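Local coordinates for rhamnose ABC transporter, rhamnose-binding protein (Actinomyces odontolyticus ATCC 17982, PDB 5BQ3) that probably binds a sugar such as rhamnose and delivers it to an ABC transporter for uptake into the cell, at residues S134-A138 with A169-M174. Residues are numbered along the deposited sequence; the frame is centred on the assembly and turned at random.
Sequences SKQVA and AWIKFM
Trp-170 O accepts the helical bond from Met-174 N at 3.0 Å and is met from the other helix by Ala-138 CB at 3.4 Å. The setting is one lobe of a type I periplasmic binding protein: helix 165-180 links parallel strands 153-159 and 187-194 in a beta-alpha-beta unit, and helix 134-149 lies across it, the two segments crossing at -63° with axes 8.2 Å apart. No hydrogen bond links the two segments; the contact illustrates how two aromatic rings can join helices by receiving aliphatic groups on a face. Val-137 CG1 stands almost squarely above the five-membered ring of Trp-170, 3.8 Å from its centroid, while Met-141 and Leu-248 also touch this indole. At the second ring, Lys-135 CB is centred over Phe-173, 3.9 Å from the centroid and 8° off the normal. With CG anti to the backbone N (chi1 -164°), the lysine also brings its CG onto Phe-173 CD1, and farther along its NZ adds a polar tie, a salt bridge with Glu-177 on the same helix as the ring. Were Phe-173 cut back to an alanine, the methylenes of Lys-135 would probably lose the ring face they rest on, and a gap would open beside Ser-134. Against the backbone of helix 165-180, the small Ala-138 lets the chains come close, and its CB meets Phe-173 CB at 3.6 Å and CG of the selenomethionine Met-174 at 3.7 Å. Ser-134 OG lies at the edge of the Phe-173 ring, near its plane, 3.7 Å from CE2.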
# COMPACT_ATOMS: atom_id res chain seq x y z
N SER A 134 -1.51 8.12 -4.91
CA SER A 134 -2.15 7.54 -6.09
C SER A 134 -1.45 7.91 -7.42
O SER A 134 -1.12 7.00 -8.18
CB SER A 134 -3.62 7.96 -6.15
OG SER A 134 -4.38 7.02 -6.89
N LYS A 135 -1.21 9.21 -7.68
CA LYS A 135 -0.56 9.70 -8.90
C LYS A 135 0.90 9.21 -9.00
O LYS A 135 1.40 9.03 -10.11
CB LYS A 135 -0.62 11.24 -8.97
CG LYS A 135 -0.31 11.82 -10.34
CD LYS A 135 -0.19 13.34 -10.30
CE LYS A 135 0.47 13.92 -11.52
NZ LYS A 135 -0.44 13.92 -12.70
N GLN A 136 1.57 9.00 -7.85
CA GLN A 136 2.96 8.54 -7.82
C GLN A 136 3.06 7.06 -8.21
O GLN A 136 4.07 6.67 -8.80
CB GLN A 136 3.59 8.78 -6.44
CG GLN A 136 5.13 8.81 -6.44
CD GLN A 136 5.72 9.84 -7.37
OE1 GLN A 136 5.42 11.04 -7.30
NE2 GLN A 136 6.58 9.39 -8.27
N VAL A 137 2.02 6.26 -7.91
CA VAL A 137 1.97 4.83 -8.27
C VAL A 137 1.96 4.72 -9.81
O VAL A 137 2.74 3.96 -10.37
CB VAL A 137 0.75 4.10 -7.63
CG1 VAL A 137 0.66 2.65 -8.10
CG2 VAL A 137 0.81 4.16 -6.12
N ALA A 138 1.11 5.54 -10.46
CA ALA A 138 0.94 5.62 -11.90
C ALA A 138 2.22 6.06 -12.60
O ALA A 138 2.54 5.52 -13.65
CB ALA A 138 -0.18 6.59 -12.22
N ALA A 169 -8.26 4.36 -10.56
CA ALA A 169 -7.65 5.64 -10.23
C ALA A 169 -6.23 5.71 -10.80
O ALA A 169 -5.88 6.72 -11.42
CB ALA A 169 -7.63 5.85 -8.72
N TRP A 170 -5.42 4.63 -10.63
CA TRP A 170 -4.04 4.55 -11.14
C TRP A 170 -4.00 4.51 -12.67
O TRP A 170 -3.12 5.14 -13.26
CB TRP A 170 -3.28 3.32 -10.58
CG TRP A 170 -3.21 3.22 -9.08
CD1 TRP A 170 -3.01 4.24 -8.19
CD2 TRP A 170 -3.24 2.01 -8.30
NE1 TRP A 170 -2.98 3.74 -6.90
CE2 TRP A 170 -3.11 2.38 -6.95
CE3 TRP A 170 -3.39 0.65 -8.63
CZ2 TRP A 170 -3.13 1.43 -5.91
CZ3 TRP A 170 -3.43 -0.28 -7.60
CH2 TRP A 170 -3.28 0.11 -6.26
N ILE A 171 -4.96 3.78 -13.31
CA ILE A 171 -5.10 3.67 -14.77
C ILE A 171 -5.45 5.05 -15.36
O ILE A 171 -4.85 5.43 -16.37
CB ILE A 171 -6.12 2.56 -15.17
CG1 ILE A 171 -5.56 1.15 -14.87
CG2 ILE A 171 -6.56 2.67 -16.64
CD1 ILE A 171 -6.60 0.05 -14.66
N LYS A 172 -6.38 5.80 -14.72
CA LYS A 172 -6.80 7.14 -15.17
C LYS A 172 -5.62 8.12 -15.14
O LYS A 172 -5.43 8.85 -16.11
CB LYS A 172 -7.99 7.66 -14.32
CG LYS A 172 -8.50 9.06 -14.70
CD LYS A 172 -9.19 9.13 -16.06
CE LYS A 172 -9.43 10.56 -16.48
NZ LYS A 172 -9.84 10.66 -17.90
N PHE A 173 -4.80 8.10 -14.06
CA PHE A 173 -3.61 8.96 -13.96
C PHE A 173 -2.59 8.57 -15.04
O PHE A 173 -1.97 9.45 -15.64
CB PHE A 173 -2.96 8.89 -12.56
CG PHE A 173 -3.63 9.69 -11.46
CD1 PHE A 173 -3.70 11.08 -11.54
CD2 PHE A 173 -4.10 9.07 -10.32
CE1 PHE A 173 -4.29 11.82 -10.51
CE2 PHE A 173 -4.68 9.81 -9.29
CZ PHE A 173 -4.78 11.18 -9.39
N MSE A 174 -2.46 7.26 -15.32
CA MSE A 174 -1.58 6.71 -16.36
C MSE A 174 -2.00 7.20 -17.74
O MSE A 174 -1.15 7.69 -18.48
CB MSE A 174 -1.59 5.18 -16.31
CG MSE A 174 -0.54 4.60 -15.37
SE MSE A 174 -0.41 2.66 -15.49
CE MSE A 174 0.24 2.49 -17.32